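Local coordinates for protein Abbfa_003403 (Acinetobacter baumannii, PDB 4ZXH) that probably builds a peptide product as a four-domain nonribosomal peptide synthetase, joining condensation, adenylation, phosphopantetheine-bearing carrier and thioesterase domains in one chain, at residues A[196-202]-A[327-333]; A[220-224]-A[930-935]; A[926-930]-A[1033-1039]; A[1011-1015]-A[1027-1031]. All coordinates share one frame; numbering follows the deposited sequence.

How the interactions relate
The four contacts run from buried packing to surface bridging. Interaction 4 is a buried helix pair inside the carrier domain, held by apolar side chains. Interaction 1 is partly buried within the condensation domain, and there rings, hydrogen bonds and a charged pair work together. The other two join domains. Interaction 2, also partly buried, sets a condensation-domain loop against the end of helix 921-931 of the adenylation C-terminal domain. Interaction 3 sets an earlier part of that helix against the carrier domain, in a polar surface contact. Ile930 belongs to interactions 2 and 3. Helix 1028-1033 of interaction 4 leads directly into the 1033-1039 segment of interaction 3. Interaction 1 lies apart, with nearest atoms about 17 Å from interaction 4.

Interaction 1 of 4, residues A[196-202]-A[327-333]; sequences DESLIFW and SLKHQKI
The backbone O of His330 accepts a hydrogen bond from Trp202 NE1 at 2.8 Å. The N-H...O angle is 159°. The oxygen lies near the indole plane, at the ring edge, while the donor is tilted 34° from the carbonyl plane. This bond satisfies the indole N-H of a buried tryptophan. The imidazole of His330 is held at its edge and over one face, and Lys329 CB covers the other face. At the edge, ND1 and Ser198 OG form a hydrogen bond of 3.0 Å, and either atom could be the donor. Over the face lies Phe201, in an offset stack with ring centroids 4.4 Å apart. Its CG is anti to the backbone N (chi1 173°), which sets the phenyl ring over His330. His330 CD2 sits over the rim of the phenyl face. Phe201 CB adds a CH-pi contact over the imidazole. Ser327 OG comes to the phenyl edge, but its hydrogen bond goes to Gln323 O. Lys332 curls at chi4 and brings NZ to 3.5 Å from OD2 of Asp196, a salt bridge to the N-cap residue of helix 197-205. Ile333 packs CG1 on Ser198 CB at 3.5 Å, and its CB faces Trp202 CD1. The contact joins the start of helix 197-205 to the end of helix 313-329 and the type I turn after it. Helix 335-342 lies alongside, with Val338 touching both Trp202 and Ile333.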
loop_
_atom_site.group_PDB
_atom_site.type_symbol
_atom_site.label_atom_id
_atom_site.label_comp_id
_atom_site.label_asym_id
_atom_site.label_seq_id
_atom_site.Cartn_x
_atom_site.Cartn_y
_atom_site.Cartn_z
ATOM N N ASP A 196 -2.600 -29.959 15.542
ATOM C CA ASP A 196 -2.871 -30.864 14.424
ATOM C C ASP A 196 -1.675 -30.954 13.488
ATOM O O ASP A 196 -1.146 -29.928 13.057
ATOM C CB ASP A 196 -4.112 -30.408 13.645
ATOM C CG ASP A 196 -4.623 -31.468 12.675
ATOM O OD1 ASP A 196 -4.056 -32.583 12.620
ATOM O OD2 ASP A 196 -5.620 -31.195 11.977
ATOM N N GLU A 197 -1.268 -32.182 13.165
ATOM C CA GLU A 197 -0.085 -32.430 12.339
ATOM C C GLU A 197 -0.152 -31.704 10.998
ATOM O O GLU A 197 0.841 -31.130 10.552
ATOM C CB GLU A 197 0.107 -33.931 12.113
ATOM N N SER A 198 -1.320 -31.705 10.364
ATOM C CA SER A 198 -1.489 -30.989 9.100
ATOM C C SER A 198 -1.360 -29.476 9.289
ATOM O O SER A 198 -0.818 -28.787 8.434
ATOM C CB SER A 198 -2.841 -31.321 8.463
ATOM O OG SER A 198 -2.966 -32.718 8.240
ATOM N N LEU A 199 -1.852 -28.960 10.408
ATOM C CA LEU A 199 -1.752 -27.529 10.679
ATOM C C LEU A 199 -0.308 -27.107 10.936
ATOM O O LEU A 199 0.115 -26.030 10.528
ATOM C CB LEU A 199 -2.623 -27.150 11.869
ATOM C CG LEU A 199 -2.900 -25.663 12.080
ATOM C CD1 LEU A 199 -3.372 -25.002 10.792
ATOM C CD2 LEU A 199 -3.957 -25.528 13.154
ATOM N N ILE A 200 0.442 -27.961 11.620
ATOM C CA ILE A 200 1.851 -27.703 11.848
ATOM C C ILE A 200 2.614 -27.684 10.525
ATOM O O ILE A 200 3.469 -26.814 10.312
ATOM C CB ILE A 200 2.457 -28.754 12.784
ATOM C CG1 ILE A 200 1.765 -28.690 14.144
ATOM C CG2 ILE A 200 3.956 -28.559 12.925
ATOM C CD1 ILE A 200 1.903 -29.960 14.948
ATOM N N PHE A 201 2.296 -28.633 9.642
ATOM C CA PHE A 201 2.937 -28.710 8.331
ATOM C C PHE A 201 2.884 -27.373 7.599
ATOM O O PHE A 201 3.913 -26.873 7.135
ATOM C CB PHE A 201 2.285 -29.788 7.468
ATOM C CG PHE A 201 2.787 -29.815 6.048
ATOM C CD1 PHE A 201 3.814 -30.667 5.679
ATOM C CD2 PHE A 201 2.227 -28.988 5.075
ATOM C CE1 PHE A 201 4.281 -30.698 4.364
ATOM C CE2 PHE A 201 2.693 -29.010 3.760
ATOM C CZ PHE A 201 3.717 -29.873 3.405
ATOM N N TRP A 202 1.681 -26.811 7.487
ATOM C CA TRP A 202 1.484 -25.556 6.772
ATOM C C TRP A 202 2.144 -24.393 7.490
ATOM O O TRP A 202 2.700 -23.486 6.866
ATOM C CB TRP A 202 -0.002 -25.263 6.593
ATOM C CG TRP A 202 -0.667 -26.164 5.624
ATOM C CD1 TRP A 202 -1.669 -27.048 5.884
ATOM C CD2 TRP A 202 -0.377 -26.282 4.227
ATOM N NE1 TRP A 202 -2.026 -27.713 4.733
ATOM C CE2 TRP A 202 -1.247 -27.260 3.701
ATOM C CE3 TRP A 202 0.528 -25.655 3.369
ATOM C CZ2 TRP A 202 -1.238 -27.621 2.361
ATOM C CZ3 TRP A 202 0.541 -26.020 2.038
ATOM C CH2 TRP A 202 -0.337 -26.989 1.547
ATOM N N SER A 327 2.373 -31.871 0.178
ATOM C CA SER A 327 1.369 -30.867 0.484
ATOM C C SER A 327 -0.050 -31.420 0.294
ATOM O O SER A 327 -0.961 -31.049 1.033
ATOM C CB SER A 327 1.577 -29.618 -0.377
ATOM O OG SER A 327 2.790 -28.950 -0.060
ATOM N N LEU A 328 -0.236 -32.314 -0.676
ATOM C CA LEU A 328 -1.563 -32.899 -0.915
ATOM C C LEU A 328 -1.989 -33.835 0.224
ATOM O O LEU A 328 -3.177 -34.062 0.416
ATOM C CB LEU A 328 -1.611 -33.648 -2.257
ATOM C CG LEU A 328 -1.399 -32.770 -3.501
ATOM C CD1 LEU A 328 -1.349 -33.582 -4.775
ATOM C CD2 LEU A 328 -2.444 -31.670 -3.597
ATOM N N LYS A 329 -1.028 -34.365 0.980
ATOM C CA LYS A 329 -1.344 -35.121 2.201
ATOM C C LYS A 329 -2.151 -34.271 3.197
ATOM O O LYS A 329 -3.060 -34.757 3.855
ATOM C CB LYS A 329 -0.063 -35.626 2.888
ATOM C CG LYS A 329 0.709 -36.748 2.159
ATOM C CD LYS A 329 1.905 -37.214 3.006
ATOM C CE LYS A 329 2.720 -38.329 2.349
ATOM N NZ LYS A 329 3.884 -38.752 3.204
ATOM N N HIS A 330 -1.821 -32.992 3.295
ATOM C CA HIS A 330 -2.411 -32.147 4.316
ATOM C C HIS A 330 -3.409 -31.158 3.736
ATOM O O HIS A 330 -3.543 -30.038 4.232
ATOM C CB HIS A 330 -1.310 -31.400 5.058
ATOM C CG HIS A 330 -0.225 -32.292 5.561
ATOM N ND1 HIS A 330 -0.377 -33.094 6.673
ATOM C CD2 HIS A 330 1.020 -32.537 5.087
ATOM C CE1 HIS A 330 0.734 -33.782 6.870
ATOM N NE2 HIS A 330 1.597 -33.462 5.922
ATOM N N GLN A 331 -4.118 -31.576 2.694
ATOM C CA GLN A 331 -5.009 -30.667 1.984
ATOM C C GLN A 331 -6.342 -30.507 2.700
ATOM O O GLN A 331 -7.155 -29.672 2.310
ATOM C CB GLN A 331 -5.255 -31.162 0.568
ATOM C CG GLN A 331 -6.318 -32.226 0.496
ATOM C CD GLN A 331 -6.409 -32.851 -0.865
ATOM O OE1 GLN A 331 -5.434 -33.420 -1.365
ATOM N NE2 GLN A 331 -7.577 -32.720 -1.501
ATOM N N LYS A 332 -6.572 -31.305 3.740
ATOM C CA LYS A 332 -7.840 -31.237 4.458
ATOM C C LYS A 332 -8.019 -29.889 5.173
ATOM O O LYS A 332 -9.146 -29.409 5.327
ATOM C CB LYS A 332 -7.976 -32.410 5.454
ATOM C CG LYS A 332 -6.849 -32.598 6.491
ATOM C CD LYS A 332 -6.963 -34.002 7.125
ATOM C CE LYS A 332 -5.974 -34.265 8.266
ATOM N NZ LYS A 332 -6.290 -33.523 9.518
ATOM N N ILE A 333 -6.909 -29.277 5.584
ATOM C CA ILE A 333 -6.932 -27.980 6.253
ATOM C C ILE A 333 -7.357 -26.863 5.304
ATOM O O ILE A 333 -6.732 -26.657 4.258
ATOM C CB ILE A 333 -5.548 -27.624 6.848
ATOM C CG1 ILE A 333 -5.119 -28.667 7.873
ATOM C CG2 ILE A 333 -5.591 -26.277 7.508
ATOM C CD1 ILE A 333 -6.202 -28.984 8.891
#

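Interaction 2 of 4, residues A[220-224]-A[930-935]; sequences PRPAV and IHLPAY
Arg221 and Tyr935 meet through one hydrogen bond, from NE to the phenol OH at 2.9 Å. Arg221 starts out extended, with CG anti to the backbone N, and then bends at chi3. The bend brings NE to the tyrosine. The OH lies near the guanidinium edge, 17° out of its plane, and NE in turn lies at the edge of the phenol ring. The two planes stand 66° apart, so the groups do not stack. Tyr935 holds CG between its backbone N and carbonyl carbon (chi1 65°), which sends the ring out toward the arginine. The hydroxyl also lies 3.6 Å from Arg221 CD. Beside this pair, the Pro933 ring presses on the backbone of the other segment, with CG 3.5 Å from Arg221 O. Ala223 CB sits among main-chain atoms, 3.5 Å from both Ile930 O and Leu932 O. The CA atoms of Ala223 and Pro933 are 4.3 Å apart, consistent with the small alanine side chain. The tyrosine thus receives NE of an arginine whose NH2 is also in a salt bridge with Asp402. Between the two segments, one polar side-chain bond stands beside close contacts of carbon atoms with backbone oxygens, and Tyr935 N adds a hydrogen bond to Asp347 of the condensation domain.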
loop_
_atom_site.group_PDB
_atom_site.type_symbol
_atom_site.label_atom_id
_atom_site.label_comp_id
_atom_site.label_asym_id
_atom_site.label_seq_id
_atom_site.Cartn_x
_atom_site.Cartn_y
_atom_site.Cartn_z
ATOM N N PRO A 220 1.181 1.465 -9.821
ATOM C CA PRO A 220 1.253 1.336 -8.361
ATOM C C PRO A 220 0.058 0.572 -7.773
ATOM O O PRO A 220 -1.099 0.801 -8.150
ATOM C CB PRO A 220 1.261 2.794 -7.885
ATOM C CG PRO A 220 0.626 3.561 -8.994
ATOM C CD PRO A 220 1.054 2.868 -10.247
ATOM N N ARG A 221 0.343 -0.336 -6.851
ATOM C CA ARG A 221 -0.699 -1.148 -6.244
ATOM C C ARG A 221 -1.670 -0.291 -5.412
ATOM O O ARG A 221 -1.252 0.477 -4.537
ATOM C CB ARG A 221 -0.067 -2.243 -5.379
ATOM C CG ARG A 221 -1.043 -3.296 -4.946
ATOM C CD ARG A 221 -0.445 -4.213 -3.895
ATOM N NE ARG A 221 0.691 -4.949 -4.422
ATOM C CZ ARG A 221 0.587 -6.095 -5.084
ATOM N NH1 ARG A 221 1.680 -6.689 -5.532
ATOM N NH2 ARG A 221 -0.608 -6.636 -5.303
ATOM N N PRO A 222 -2.977 -0.411 -5.688
ATOM C CA PRO A 222 -4.009 0.317 -4.930
ATOM C C PRO A 222 -4.062 -0.108 -3.474
ATOM O O PRO A 222 -3.764 -1.264 -3.159
ATOM C CB PRO A 222 -5.313 -0.058 -5.643
ATOM C CG PRO A 222 -4.882 -0.504 -7.002
ATOM C CD PRO A 222 -3.543 -1.163 -6.816
ATOM N N ALA A 223 -4.452 0.811 -2.596
ATOM C CA ALA A 223 -4.478 0.512 -1.171
ATOM C C ALA A 223 -5.479 -0.600 -0.856
ATOM O O ALA A 223 -5.215 -1.458 -0.009
ATOM C CB ALA A 223 -4.791 1.766 -0.377
ATOM N N VAL A 224 -6.620 -0.598 -1.538
ATOM C CA VAL A 224 -7.602 -1.668 -1.343
ATOM C C VAL A 224 -7.967 -2.359 -2.670
ATOM O O VAL A 224 -8.383 -1.726 -3.632
ATOM C CB VAL A 224 -8.885 -1.141 -0.638
ATOM C CG1 VAL A 224 -9.856 -2.248 -0.427
ATOM C CG2 VAL A 224 -8.536 -0.544 0.700
ATOM N N ILE A 930 -4.645 4.907 4.530
ATOM C CA ILE A 930 -5.834 4.756 3.715
ATOM C C ILE A 930 -5.448 4.855 2.224
ATOM O O ILE A 930 -6.235 4.462 1.343
ATOM C CB ILE A 930 -6.945 5.816 4.093
ATOM C CG1 ILE A 930 -6.695 7.191 3.488
ATOM C CG2 ILE A 930 -7.078 5.956 5.621
ATOM C CD1 ILE A 930 -7.652 7.488 2.367
ATOM N N HIS A 931 -4.229 5.319 1.936
ATOM C CA HIS A 931 -3.807 5.531 0.532
ATOM C C HIS A 931 -2.723 4.576 0.004
ATOM O O HIS A 931 -2.470 4.500 -1.202
ATOM C CB HIS A 931 -3.325 6.968 0.344
ATOM C CG HIS A 931 -4.429 7.976 0.390
ATOM N ND1 HIS A 931 -5.455 8.002 -0.533
ATOM C CD2 HIS A 931 -4.680 8.984 1.260
ATOM C CE1 HIS A 931 -6.283 8.988 -0.239
ATOM N NE2 HIS A 931 -5.835 9.600 0.845
ATOM N N LEU A 932 -2.095 3.844 0.911
ATOM C CA LEU A 932 -1.042 2.922 0.550
ATOM C C LEU A 932 -1.375 1.486 0.930
ATOM O O LEU A 932 -2.157 1.253 1.859
ATOM C CB LEU A 932 0.247 3.356 1.220
ATOM C CG LEU A 932 0.863 4.592 0.575
ATOM C CD1 LEU A 932 2.099 5.003 1.329
ATOM C CD2 LEU A 932 1.215 4.275 -0.868
ATOM N N PRO A 933 -0.795 0.516 0.208
ATOM C CA PRO A 933 -0.829 -0.858 0.720
ATOM C C PRO A 933 -0.148 -0.867 2.065
ATOM O O PRO A 933 0.755 -0.054 2.275
ATOM C CB PRO A 933 -0.030 -1.660 -0.309
ATOM C CG PRO A 933 -0.095 -0.852 -1.536
ATOM C CD PRO A 933 -0.187 0.598 -1.126
ATOM N N ALA A 934 -0.561 -1.761 2.950
ATOM C CA ALA A 934 -0.047 -1.784 4.307
ATOM C C ALA A 934 1.467 -1.935 4.345
ATOM O O ALA A 934 2.130 -1.335 5.189
ATOM C CB ALA A 934 -0.699 -2.886 5.086
ATOM N N TYR A 935 2.026 -2.723 3.434
ATOM C CA TYR A 935 3.461 -2.959 3.482
ATOM C C TYR A 935 4.257 -1.736 3.040
ATOM O O TYR A 935 5.462 -1.688 3.237
ATOM C CB TYR A 935 3.853 -4.186 2.641
ATOM C CG TYR A 935 3.620 -4.093 1.148
ATOM C CD1 TYR A 935 2.430 -4.551 0.574
ATOM C CD2 TYR A 935 4.606 -3.590 0.300
ATOM C CE1 TYR A 935 2.220 -4.488 -0.802
ATOM C CE2 TYR A 935 4.402 -3.523 -1.076
ATOM C CZ TYR A 935 3.207 -3.974 -1.621
ATOM O OH TYR A 935 3.010 -3.897 -2.982
#

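Interaction 3 of 4, residues A[926-930]-A[1033-1039]; sequences KNLQI and QYSTVER
Arg1039 reaches across to helix 921-931, and its side chain can be followed outward from CB. CB points toward the helix, and CG lies 3.8 Å from Lys926 CE. CD passes Lys926 CD. The chain then bends at chi3 (55°), which turns the guanidinium back over its own segment. NE and CZ lie under the side-chain amide of Gln929, which covers one face of the guanidinium with its plane turned 23°. Tyr1034 CD1 lies over the opposite face. NH1 touches Lys926 CD at 3.4 Å, where the two long chains run side by side, pointing oppositely. At the tip, NH2 gives a weak hydrogen bond to Gln1033 O within its own segment. Gln1033 makes the hydrogen bond across the contact: NE2 donates to the backbone O of Gln929 at 3.2 Å, with an angle of 143°. Its OE1 lies 3.9 Å from Ile930 CG2. Lys926 NZ is in a salt bridge with Glu1042, and a long one, 3.7 Å, runs from NZ to Glu1038 OE1. Thr1036 caps helix 1037-1046, its OG1 accepting from Arg1039 N at 3.1 Å. Mostly polar and at the surface, this is an interdomain contact between the C-terminal subdomain of an adenylation domain and the helical carrier domain of a nonribosomal peptide synthetase.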
loop_
_atom_site.group_PDB
_atom_site.type_symbol
_atom_site.label_atom_id
_atom_site.label_comp_id
_atom_site.label_asym_id
_atom_site.label_seq_id
_atom_site.Cartn_x
_atom_site.Cartn_y
_atom_site.Cartn_z
ATOM N N LYS A 926 -2.116 8.269 9.549
ATOM C CA LYS A 926 -3.523 7.993 9.240
ATOM C C LYS A 926 -3.789 8.091 7.749
ATOM O O LYS A 926 -4.443 7.218 7.161
ATOM C CB LYS A 926 -4.455 8.956 9.963
ATOM C CG LYS A 926 -4.359 8.946 11.478
ATOM C CD LYS A 926 -4.844 7.654 12.089
ATOM C CE LYS A 926 -5.079 7.848 13.570
ATOM N NZ LYS A 926 -6.125 8.887 13.797
ATOM N N ASN A 927 -3.277 9.155 7.138
ATOM C CA ASN A 927 -3.510 9.402 5.720
ATOM C C ASN A 927 -2.903 8.323 4.823
ATOM O O ASN A 927 -3.586 7.771 3.952
ATOM C CB ASN A 927 -2.958 10.770 5.328
ATOM C CG ASN A 927 -3.397 11.209 3.941
ATOM O OD1 ASN A 927 -2.837 10.779 2.929
ATOM N ND2 ASN A 927 -4.390 12.089 3.888
ATOM N N LEU A 928 -1.623 8.026 5.026
ATOM C CA LEU A 928 -0.972 7.024 4.198
ATOM C C LEU A 928 -1.630 5.647 4.373
ATOM O O LEU A 928 -1.729 4.875 3.419
ATOM C CB LEU A 928 0.522 6.931 4.511
ATOM C CG LEU A 928 1.388 8.184 4.361
ATOM C CD1 LEU A 928 2.833 7.767 4.393
ATOM C CD2 LEU A 928 1.095 8.942 3.097
ATOM N N GLN A 929 -2.091 5.342 5.577
ATOM C CA GLN A 929 -2.739 4.062 5.810
ATOM C C GLN A 929 -3.960 3.836 4.913
ATOM O O GLN A 929 -4.255 2.702 4.543
ATOM C CB GLN A 929 -3.138 3.941 7.271
ATOM C CG GLN A 929 -2.202 3.075 8.103
ATOM C CD GLN A 929 -2.389 3.311 9.589
ATOM O OE1 GLN A 929 -2.863 4.370 10.002
ATOM N NE2 GLN A 929 -2.030 2.321 10.400
ATOM N N ILE A 930 -4.645 4.907 4.530
ATOM C CA ILE A 930 -5.834 4.756 3.715
ATOM C C ILE A 930 -5.448 4.855 2.224
ATOM O O ILE A 930 -6.235 4.462 1.343
ATOM C CB ILE A 930 -6.945 5.816 4.093
ATOM C CG1 ILE A 930 -6.695 7.191 3.488
ATOM C CG2 ILE A 930 -7.078 5.956 5.621
ATOM C CD1 ILE A 930 -7.652 7.488 2.367
ATOM N N GLN A 1033 -9.907 -1.605 7.757
ATOM C CA GLN A 1033 -9.141 -0.465 7.411
ATOM C C GLN A 1033 -9.012 0.505 8.586
ATOM O O GLN A 1033 -8.002 1.204 8.747
ATOM C CB GLN A 1033 -9.803 0.076 6.169
ATOM C CG GLN A 1033 -9.482 1.472 5.617
ATOM C CD GLN A 1033 -7.948 1.764 5.543
ATOM O OE1 GLN A 1033 -7.458 2.179 6.538
ATOM N NE2 GLN A 1033 -7.172 1.276 4.475
ATOM N N TYR A 1034 -9.997 0.435 9.473
ATOM C CA TYR A 1034 -9.907 1.029 10.791
ATOM C C TYR A 1034 -9.869 -0.054 11.887
ATOM O O TYR A 1034 -10.850 -0.264 12.587
ATOM C CB TYR A 1034 -11.079 1.999 11.013
ATOM C CG TYR A 1034 -11.150 3.035 9.923
ATOM C CD1 TYR A 1034 -10.337 4.167 9.945
ATOM C CD2 TYR A 1034 -11.995 2.859 8.843
ATOM C CE1 TYR A 1034 -10.391 5.107 8.925
ATOM C CE2 TYR A 1034 -12.051 3.789 7.819
ATOM C CZ TYR A 1034 -11.240 4.916 7.869
ATOM O OH TYR A 1034 -11.257 5.858 6.867
ATOM N N SER A 1035 -8.716 -0.688 12.091
ATOM C CA SER A 1035 -8.650 -1.894 12.932
ATOM C C SER A 1035 -8.093 -1.744 14.369
ATOM O O SER A 1035 -7.932 -2.733 15.095
ATOM C CB SER A 1035 -7.836 -2.954 12.189
ATOM O OG SER A 1035 -6.641 -2.388 11.701
ATOM N N THR A 1036 -7.812 -0.520 14.785
ATOM C CA THR A 1036 -7.577 -0.250 16.198
ATOM C C THR A 1036 -8.808 0.399 16.786
ATOM O O THR A 1036 -9.633 0.930 16.045
ATOM C CB THR A 1036 -6.400 0.678 16.428
ATOM O OG1 THR A 1036 -6.750 1.987 15.955
ATOM C CG2 THR A 1036 -5.137 0.147 15.731
ATOM N N VAL A 1037 -8.936 0.378 18.112
ATOM C CA VAL A 1037 -10.095 1.005 18.745
ATOM C C VAL A 1037 -10.087 2.510 18.488
ATOM O O VAL A 1037 -11.131 3.107 18.216
ATOM C CB VAL A 1037 -10.135 0.743 20.244
ATOM C CG1 VAL A 1037 -11.231 1.566 20.882
ATOM C CG2 VAL A 1037 -10.366 -0.731 20.501
ATOM N N GLU A 1038 -8.904 3.122 18.530
ATOM C CA GLU A 1038 -8.836 4.555 18.287
ATOM C C GLU A 1038 -9.412 4.905 16.922
ATOM O O GLU A 1038 -10.296 5.768 16.810
ATOM C CB GLU A 1038 -7.407 5.078 18.372
ATOM C CG GLU A 1038 -7.354 6.609 18.474
ATOM C CD GLU A 1038 -6.135 7.210 17.809
ATOM O OE1 GLU A 1038 -5.706 6.673 16.766
ATOM O OE2 GLU A 1038 -5.592 8.204 18.336
ATOM N N ARG A 1039 -8.900 4.232 15.891
ATOM C CA ARG A 1039 -9.218 4.601 14.526
ATOM C C ARG A 1039 -10.682 4.318 14.207
ATOM O O ARG A 1039 -11.343 5.110 13.535
ATOM C CB ARG A 1039 -8.291 3.873 13.552
ATOM C CG ARG A 1039 -6.957 4.578 13.437
ATOM C CD ARG A 1039 -5.859 3.764 12.752
ATOM N NE ARG A 1039 -6.171 3.258 11.409
ATOM C CZ ARG A 1039 -6.549 4.006 10.377
ATOM N NH1 ARG A 1039 -6.721 5.323 10.497
ATOM N NH2 ARG A 1039 -6.783 3.432 9.217
#

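Interaction 4 of 4, residues A[1011-1015]-A[1027-1031]; sequences AVKLV and SVALL
Leu1014 and Leu1031 meet methyl to methyl, CD2 to CD2 at 3.6 Å, with the side chains crossing at about a right angle. The CD2 of Leu1031 also rests on Ala1011 CB at 3.7 Å, so one methyl serves two residues of helix 1008-1022, one turn apart. In Leu1031, CG is anti to the backbone N (chi1 174°), which directs the branch, CD2 above all, at that helix. The second apolar group is made of valines. Val1028 CG1 packs against Val1012 CG2 at 4.0 Å and also lies close to the CA of Val1012 and the O of Ala1011. Val1015 projects CG2 between the two sets: it meets Val1028 CG1 at 4.1 Å and Leu1031 CB at 4.0 Å. The two segments belong to the small helical fold of a peptidyl carrier protein, which bears the phosphopantetheine arm. The side chain of Ala1011 is about 7 Å from the bound cofactor. Phe1001 touches Ala1011 and Leu1014 from the same domain, and Phe986 of helix 977-990 adds to the cover over Leu1014. On another side the valines meet the condensation domain: Val1012 touches Trp27 and Tyr28 of helix 21-32, and Val1028 touches Arg31 and Leu32. Polar features are few. No hydrogen bond crosses between the segments. Val1015 CG2 lies 3.7 Å from Ser1027 O, a contact with the backbone. Ser1027 is the N-cap of helix 1028-1033, and its OG accepts from Leu1030 N at 3.3 Å.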
loop_
_atom_site.group_PDB
_atom_site.type_symbol
_atom_site.label_atom_id
_atom_site.label_comp_id
_atom_site.label_asym_id
_atom_site.label_seq_id
_atom_site.Cartn_x
_atom_site.Cartn_y
_atom_site.Cartn_z
ATOM N N ALA A 1011 -13.843 -11.122 12.621
ATOM C CA ALA A 1011 -14.209 -9.796 12.138
ATOM C C ALA A 1011 -15.678 -9.722 11.724
ATOM O O ALA A 1011 -16.326 -8.699 11.938
ATOM C CB ALA A 1011 -13.333 -9.399 10.986
ATOM N N VAL A 1012 -16.206 -10.794 11.134
ATOM C CA VAL A 1012 -17.619 -10.813 10.776
ATOM C C VAL A 1012 -18.476 -10.807 12.035
ATOM O O VAL A 1012 -19.464 -10.089 12.112
ATOM C CB VAL A 1012 -17.984 -12.027 9.912
ATOM C CG1 VAL A 1012 -19.474 -12.212 9.905
ATOM C CG2 VAL A 1012 -17.453 -11.858 8.484
ATOM N N LYS A 1013 -18.072 -11.585 13.036
ATOM C CA LYS A 1013 -18.799 -11.632 14.294
ATOM C C LYS A 1013 -18.746 -10.282 14.980
ATOM O O LYS A 1013 -19.761 -9.777 15.450
ATOM C CB LYS A 1013 -18.235 -12.718 15.214
ATOM C CG LYS A 1013 -18.440 -14.149 14.683
ATOM C CD LYS A 1013 -17.939 -15.188 15.690
ATOM C CE LYS A 1013 -17.731 -16.576 15.066
ATOM N NZ LYS A 1013 -18.990 -17.268 14.700
ATOM N N LEU A 1014 -17.554 -9.698 15.034
ATOM C CA LEU A 1014 -17.364 -8.399 15.661
ATOM C C LEU A 1014 -18.287 -7.330 15.073
ATOM O O LEU A 1014 -19.015 -6.648 15.792
ATOM C CB LEU A 1014 -15.912 -7.966 15.525
ATOM C CG LEU A 1014 -15.614 -6.530 15.974
ATOM C CD1 LEU A 1014 -16.080 -6.349 17.372
ATOM C CD2 LEU A 1014 -14.143 -6.240 15.932
ATOM N N VAL A 1015 -18.255 -7.192 13.758
ATOM C CA VAL A 1015 -19.022 -6.161 13.091
ATOM C C VAL A 1015 -20.511 -6.338 13.311
ATOM O O VAL A 1015 -21.242 -5.363 13.498
ATOM C CB VAL A 1015 -18.722 -6.143 11.599
ATOM C CG1 VAL A 1015 -19.824 -5.418 10.844
ATOM C CG2 VAL A 1015 -17.362 -5.470 11.354
ATOM N N SER A 1027 -19.218 -2.075 8.125
ATOM C CA SER A 1027 -18.815 -3.147 7.229
ATOM C C SER A 1027 -17.533 -3.793 7.725
ATOM O O SER A 1027 -16.812 -3.190 8.509
ATOM C CB SER A 1027 -18.635 -2.622 5.806
ATOM O OG SER A 1027 -17.987 -1.364 5.789
ATOM N N VAL A 1028 -17.257 -5.021 7.283
ATOM C CA VAL A 1028 -15.971 -5.635 7.586
ATOM C C VAL A 1028 -14.890 -4.833 6.868
ATOM O O VAL A 1028 -13.725 -4.803 7.297
ATOM C CB VAL A 1028 -15.923 -7.127 7.187
ATOM C CG1 VAL A 1028 -16.714 -7.969 8.176
ATOM C CG2 VAL A 1028 -16.486 -7.326 5.817
ATOM N N ALA A 1029 -15.289 -4.137 5.804
ATOM C CA ALA A 1029 -14.363 -3.277 5.087
ATOM C C ALA A 1029 -13.894 -2.136 5.983
ATOM O O ALA A 1029 -12.704 -1.804 5.997
ATOM C CB ALA A 1029 -14.990 -2.739 3.816
ATOM N N LEU A 1030 -14.828 -1.542 6.728
ATOM C CA LEU A 1030 -14.494 -0.484 7.684
ATOM C C LEU A 1030 -13.588 -1.004 8.790
ATOM O O LEU A 1030 -12.662 -0.311 9.213
ATOM C CB LEU A 1030 -15.754 0.129 8.294
ATOM C CG LEU A 1030 -16.401 1.136 7.345
ATOM C CD1 LEU A 1030 -17.791 1.603 7.803
ATOM C CD2 LEU A 1030 -15.457 2.309 7.187
ATOM N N LEU A 1031 -13.831 -2.228 9.244
ATOM C CA LEU A 1031 -12.981 -2.793 10.291
ATOM C C LEU A 1031 -11.584 -3.129 9.774
ATOM O O LEU A 1031 -10.593 -3.024 10.493
ATOM C CB LEU A 1031 -13.618 -4.042 10.895
ATOM C CG LEU A 1031 -12.740 -4.775 11.904
ATOM C CD1 LEU A 1031 -12.432 -3.878 13.064
ATOM C CD2 LEU A 1031 -13.442 -6.026 12.377
#